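Local coordinates for protein metallo-beta-lactamase (Serratia marcescens, PDB 6K4X) that hydrolyses the amide bond of beta-lactam antibiotics with a pair of zinc ions, as a subclass B3 metallo-beta-lactamase, at residues Lys46-Val51 against Ile81-Lys86; His19-Gly24 against Arg56-Lys61. One frame throughout, in Å; residues are numbered along the deposited sequence. Where two conformers were deposited one is given.

Contact 1 (Lys46-Val51 against Ile81-Lys86); sequences KGAQVV and ISAMQK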
loop_
_atom_site.group_PDB
_atom_site.type_symbol
_atom_site.label_atom_id
_atom_site.label_comp_id
_atom_site.label_asym_id
_atom_site.label_seq_id
_atom_site.Cartn_x
_atom_site.Cartn_y
_atom_site.Cartn_z
ATOM N N LYS A 46 -7.826 -14.711 -0.101
ATOM C CA LYS A 46 -9.182 -14.804 -0.654
ATOM C C LYS A 46 -9.454 -13.582 -1.539
ATOM O O LYS A 46 -10.136 -13.676 -2.570
ATOM C CB LYS A 46 -10.195 -14.888 0.485
ATOM C CG LYS A 46 -10.261 -16.227 1.208
ATOM C CD LYS A 46 -11.475 -16.357 2.098
ATOM C CE LYS A 46 -11.590 -15.256 3.126
ATOM N NZ LYS A 46 -10.370 -15.171 3.957
ATOM N N GLY A 47 -8.914 -12.433 -1.146
ATOM C CA GLY A 47 -9.117 -11.182 -1.863
ATOM C C GLY A 47 -8.517 -11.186 -3.256
ATOM O O GLY A 47 -8.956 -10.400 -4.097
ATOM N N ALA A 48 -7.519 -12.024 -3.532
ATOM C CA ALA A 48 -6.944 -12.030 -4.872
ATOM C C ALA A 48 -8.023 -12.267 -5.926
ATOM O O ALA A 48 -7.936 -11.738 -7.026
ATOM C CB ALA A 48 -5.845 -13.056 -5.001
ATOM N N GLN A 49 -9.008 -13.113 -5.624
ATOM C CA GLN A 49 -10.064 -13.398 -6.612
ATOM C C GLN A 49 -10.917 -12.153 -6.859
ATOM O O GLN A 49 -11.452 -11.983 -7.967
ATOM C CB GLN A 49 -10.940 -14.571 -6.151
ATOM C CG GLN A 49 -10.141 -15.838 -5.882
ATOM C CD GLN A 49 -9.202 -16.207 -7.006
ATOM O OE1 GLN A 49 -8.019 -16.500 -6.796
ATOM N NE2 GLN A 49 -9.719 -16.195 -8.223
ATOM N N VAL A 50 -11.087 -11.320 -5.826
ATOM C CA VAL A 50 -11.782 -10.053 -5.954
ATOM C C VAL A 50 -10.970 -9.083 -6.820
ATOM O O VAL A 50 -11.512 -8.480 -7.752
ATOM C CB VAL A 50 -12.110 -9.490 -4.559
ATOM C CG1 VAL A 50 -12.636 -8.082 -4.617
ATOM C CG2 VAL A 50 -13.070 -10.393 -3.797
ATOM N N VAL A 51 -9.680 -8.926 -6.504
ATOM C CA VAL A 51 -8.838 -8.028 -7.248
ATOM C C VAL A 51 -8.800 -8.423 -8.730
ATOM O O VAL A 51 -8.891 -7.587 -9.607
ATOM C CB VAL A 51 -7.426 -7.996 -6.654
ATOM C CG1 VAL A 51 -6.476 -7.187 -7.512
ATOM C CG2 VAL A 51 -7.435 -7.483 -5.234
ATOM N N ILE A 81 -0.848 -11.494 -3.166
ATOM C CA ILE A 81 0.146 -11.207 -4.161
ATOM C C ILE A 81 0.570 -12.466 -4.910
ATOM O O ILE A 81 0.713 -12.425 -6.123
ATOM C CB ILE A 81 1.349 -10.445 -3.580
ATOM C CG1 ILE A 81 0.891 -9.027 -3.218
ATOM C CG2 ILE A 81 2.509 -10.454 -4.574
ATOM C CD1 ILE A 81 1.943 -8.173 -2.575
ATOM N N SER A 82 0.788 -13.568 -4.193
ATOM C CA SER A 82 1.295 -14.762 -4.860
ATOM C C SER A 82 0.334 -15.222 -5.957
ATOM O O SER A 82 0.731 -15.561 -7.069
ATOM C CB SER A 82 1.538 -15.852 -3.862
ATOM O OG SER A 82 1.967 -17.044 -4.509
ATOM N N ALA A 83 -0.953 -15.252 -5.619
ATOM C CA ALA A 83 -1.970 -15.674 -6.561
ATOM C C ALA A 83 -2.021 -14.708 -7.748
ATOM O O ALA A 83 -2.140 -15.125 -8.907
ATOM C CB ALA A 83 -3.319 -15.802 -5.902
ATOM N N MET A 84 -1.980 -13.407 -7.475
ATOM C CA MET A 84 -1.983 -12.410 -8.550
ATOM C C MET A 84 -0.721 -12.545 -9.414
ATOM O O MET A 84 -0.781 -12.377 -10.636
ATOM C CB MET A 84 -2.091 -11.000 -7.982
ATOM C CG MET A 84 -3.449 -10.650 -7.360
ATOM S SD MET A 84 -4.871 -10.918 -8.422
ATOM C CE MET A 84 -4.263 -10.205 -9.959
ATOM N N GLN A 85 0.425 -12.845 -8.814
ATOM C CA GLN A 85 1.677 -13.025 -9.559
ATOM C C GLN A 85 1.512 -14.183 -10.552
ATOM O O GLN A 85 1.870 -14.083 -11.703
ATOM C CB GLN A 85 2.824 -13.263 -8.580
ATOM C CG GLN A 85 4.206 -13.211 -9.223
ATOM C CD GLN A 85 4.507 -14.409 -10.088
ATOM O OE1 GLN A 85 4.211 -15.553 -9.733
ATOM N NE2 GLN A 85 5.105 -14.162 -11.238
ATOM N N LYS A 86 0.911 -15.283 -10.100
ATOM C CA LYS A 86 0.692 -16.456 -10.954
ATOM C C LYS A 86 -0.261 -16.106 -12.099
ATOM O O LYS A 86 -0.063 -16.533 -13.233
ATOM C CB LYS A 86 0.079 -17.600 -10.144
ATOM C CG LYS A 86 1.041 -18.319 -9.218
ATOM C CD LYS A 86 0.395 -19.436 -8.437
ATOM C CE LYS A 86 -0.399 -18.946 -7.246
ATOM N NZ LYS A 86 -1.824 -19.367 -7.284
#

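Contact 2 (His19-Gly24 against Arg56-Lys61); sequences HYVGTG and RAMGFK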
loop_
_atom_site.group_PDB
_atom_site.type_symbol
_atom_site.label_atom_id
_atom_site.label_comp_id
_atom_site.label_asym_id
_atom_site.label_seq_id
_atom_site.Cartn_x
_atom_site.Cartn_y
_atom_site.Cartn_z
ATOM N N HIS A 19 -7.003 3.466 -10.744
ATOM C CA HIS A 19 -8.272 2.761 -10.475
ATOM C C HIS A 19 -8.161 2.000 -9.153
ATOM O O HIS A 19 -7.142 1.314 -8.926
ATOM C CB HIS A 19 -8.606 1.769 -11.596
ATOM C CG HIS A 19 -8.367 2.320 -12.959
ATOM N ND1 HIS A 19 -9.231 3.208 -13.565
ATOM C CD2 HIS A 19 -7.317 2.166 -13.789
ATOM C CE1 HIS A 19 -8.721 3.531 -14.747
ATOM N NE2 HIS A 19 -7.538 2.923 -14.900
ATOM N N TYR A 20 -9.175 2.094 -8.299
ATOM C CA TYR A 20 -9.267 1.263 -7.132
ATOM C C TYR A 20 -9.834 -0.094 -7.539
ATOM O O TYR A 20 -10.915 -0.157 -8.116
ATOM C CB TYR A 20 -10.152 1.919 -6.080
ATOM C CG TYR A 20 -10.182 1.195 -4.759
ATOM C CD1 TYR A 20 -10.983 0.081 -4.561
ATOM C CD2 TYR A 20 -9.377 1.618 -3.710
ATOM C CE1 TYR A 20 -10.998 -0.568 -3.338
ATOM C CE2 TYR A 20 -9.399 0.983 -2.481
ATOM C CZ TYR A 20 -10.202 -0.125 -2.295
ATOM O OH TYR A 20 -10.222 -0.736 -1.070
ATOM N N VAL A 21 -9.085 -1.163 -7.236
ATOM C CA VAL A 21 -9.461 -2.512 -7.571
ATOM C C VAL A 21 -9.380 -3.437 -6.353
ATOM O O VAL A 21 -9.424 -4.661 -6.504
ATOM C CB VAL A 21 -8.633 -3.071 -8.742
ATOM C CG1 VAL A 21 -8.932 -2.332 -10.031
ATOM C CG2 VAL A 21 -7.146 -3.103 -8.446
ATOM N N GLY A 22 -9.242 -2.873 -5.147
ATOM C CA GLY A 22 -9.150 -3.661 -3.935
ATOM C C GLY A 22 -10.491 -4.176 -3.435
ATOM O O GLY A 22 -11.524 -4.195 -4.119
ATOM N N THR A 23 -10.445 -4.652 -2.190
ATOM C CA THR A 23 -11.605 -5.187 -1.511
ATOM C C THR A 23 -12.304 -4.058 -0.758
ATOM O O THR A 23 -11.905 -2.900 -0.779
ATOM C CB THR A 23 -11.180 -6.323 -0.574
ATOM O OG1 THR A 23 -10.262 -5.737 0.363
ATOM C CG2 THR A 23 -10.558 -7.488 -1.309
ATOM N N GLY A 24 -13.382 -4.409 -0.055
ATOM C CA GLY A 24 -14.069 -3.426 0.764
ATOM C C GLY A 24 -13.192 -2.887 1.874
ATOM O O GLY A 24 -13.414 -1.765 2.342
ATOM N N ARG A 56 -10.500 -7.063 -14.375
ATOM C CA ARG A 56 -11.243 -7.395 -15.597
ATOM C C ARG A 56 -12.474 -6.486 -15.737
ATOM O O ARG A 56 -12.810 -6.060 -16.843
ATOM C CB ARG A 56 -11.601 -8.884 -15.621
ATOM C CG ARG A 56 -10.390 -9.805 -15.704
ATOM C CD ARG A 56 -10.791 -11.243 -15.969
ATOM N NE ARG A 56 -11.702 -11.816 -14.984
ATOM C CZ ARG A 56 -11.331 -12.509 -13.913
ATOM N NH1 ARG A 56 -10.069 -12.878 -13.786
ATOM N NH2 ARG A 56 -12.215 -12.851 -12.982
ATOM N N ALA A 57 -13.157 -6.203 -14.635
ATOM C CA ALA A 57 -14.355 -5.359 -14.689
ATOM C C ALA A 57 -14.017 -3.941 -15.162
ATOM O O ALA A 57 -14.881 -3.260 -15.710
ATOM C CB ALA A 57 -15.046 -5.348 -13.347
ATOM N N MET A 58 -12.774 -3.498 -14.961
ATOM C CA MET A 58 -12.331 -2.186 -15.433
ATOM C C MET A 58 -11.826 -2.270 -16.879
ATOM O O MET A 58 -11.384 -1.268 -17.444
ATOM C CB MET A 58 -11.250 -1.632 -14.506
ATOM C CG MET A 58 -11.774 -1.359 -13.096
ATOM S SD MET A 58 -13.187 -0.225 -13.000
ATOM C CE MET A 58 -12.399 1.344 -13.340
ATOM N N GLY A 59 -11.963 -3.436 -17.504
ATOM C CA GLY A 59 -11.693 -3.599 -18.934
ATOM C C GLY A 59 -10.300 -4.081 -19.251
ATOM O O GLY A 59 -9.911 -4.000 -20.427
ATOM N N PHE A 60 -9.518 -4.484 -18.250
ATOM C CA PHE A 60 -8.111 -4.796 -18.453
ATOM C C PHE A 60 -7.888 -6.306 -18.404
ATOM O O PHE A 60 -8.643 -7.023 -17.764
ATOM C CB PHE A 60 -7.259 -4.038 -17.434
ATOM C CG PHE A 60 -7.427 -2.549 -17.535
ATOM C CD1 PHE A 60 -7.024 -1.860 -18.664
ATOM C CD2 PHE A 60 -8.040 -1.834 -16.524
ATOM C CE1 PHE A 60 -7.208 -0.490 -18.770
ATOM C CE2 PHE A 60 -8.196 -0.464 -16.615
ATOM C CZ PHE A 60 -7.808 0.201 -17.752
ATOM N N LYS A 61 -6.771 -6.742 -18.990
ATOM C CA LYS A 61 -6.361 -8.134 -18.967
ATOM C C LYS A 61 -5.295 -8.363 -17.904
ATOM O O LYS A 61 -4.347 -7.585 -17.777
ATOM C CB LYS A 61 -5.738 -8.519 -20.305
ATOM C CG LYS A 61 -6.680 -8.424 -21.495
ATOM C CD LYS A 61 -5.994 -8.671 -22.832
ATOM C CE LYS A 61 -5.383 -10.050 -22.941
ATOM N NZ LYS A 61 -3.909 -10.002 -22.785
#

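Contact 1 (Lys46-Val51 against Ile81-Lys86)
Ala48 and Ala83 meet methyl to methyl, CB to CB at 3.8 Å, between two helices that run in roughly the same direction at 44° to each other. Their segment axes come within 9.0 Å, a spacing that suits alanine: a methyl group fills the interface without forcing the backbones apart. Beside this pair Met84 supplies the longer reach. Its CB does not aim at the other helix, but a bend at chi2 (-54°) brings SD round to Ala48. CG lies 4.1 Å from Ala48 CB, and SD comes 3.5 Å from the backbone O of Ala48. Val51, one turn further on, offers CG1 to the same sulfur at 4.2 Å; this branch stands anti to the backbone N (chi1 173°). An unbranched, flexible methionine can follow both neighbours at once.

The solvent side is much looser. There Ala83 is partly exposed, and exposed Gln49 starts away from the other helix; its end swings back but stays beyond contact distance. On the inner side, Met84 and Ile81 rest on Ile68 of strand 65-69, and Ile81 also reaches Val92 of strand 91-95. Helix 81-88 thus lies on these two parallel strands, with helix 47-57 packed beside it.

Contact 2 (His19-Gly24 against Arg56-Lys61)
His19 is met by two residues from beyond the end of helix 47-57, Met58 and Phe60. The aromatic part is an oblique pair: the rings of His19 and Phe60 have centroids 5.5 Å apart and planes inclined at 44°, with Phe60 CE2 3.9 Å from His19 NE2. Phe60 also sets its ring edge-to-face with His37, so its flat ring serves two imidazole neighbours.

The van der Waals contacts belong to Met58. Its chain, bent at chi2 and again at chi3 (-73°), folds back until the CE methyl lies 3.7 Å from His19 ND1, while nearer the backbone CG makes an apolar contact of 4.3 Å with Val21 CG1.

Polar bonds hold His19 from outside the contact. Its ND1 is hydrogen-bonded to Thr13 OG1 and its NE2 to Ser32 OG, so both ring nitrogens are satisfied and the imidazole is held against rotation, a polar ring able to serve in a buried setting. Farther along the same segment, Tyr20 OH donates to Thr23 O at 2.8 Å, bracing the turn that follows the strand.

Gly59 takes positive phi (95°), where a CB would jam against the preceding carbonyl, and two bonds run back into the last helical turn, among them Gly59 N to Arg56 O at 2.8 Å. Together these features make a Schellman motif, the classic helix C-terminal cap, here turning the chain so that Met58 and Phe60 both face the antiparallel part of the sheet.

In the fold
Both contacts use helix 47-57, contact 1 its first turns and contact 2 its C-terminal end, and together they join it to a neighbouring helix and to strand 18-20 and the loop after it, in the antiparallel part of the seven-stranded sheet. Contact 1 is the more buried, a helix-helix seam of small aliphatic groups and one thioether; contact 2, partly buried and away from the zinc site, mixes methionine and phenylalanine with a histidine whose two ring nitrogens are hydrogen-bonded. The two adjoin where Val51 CG2 lies 3.7 Å from Val21 O and Val50 CG1 4.0 Å from Thr23 CG2. Contact 1 is nearer the metals, but Val51 is still about 14 Å from a zinc ion, side chain to metal.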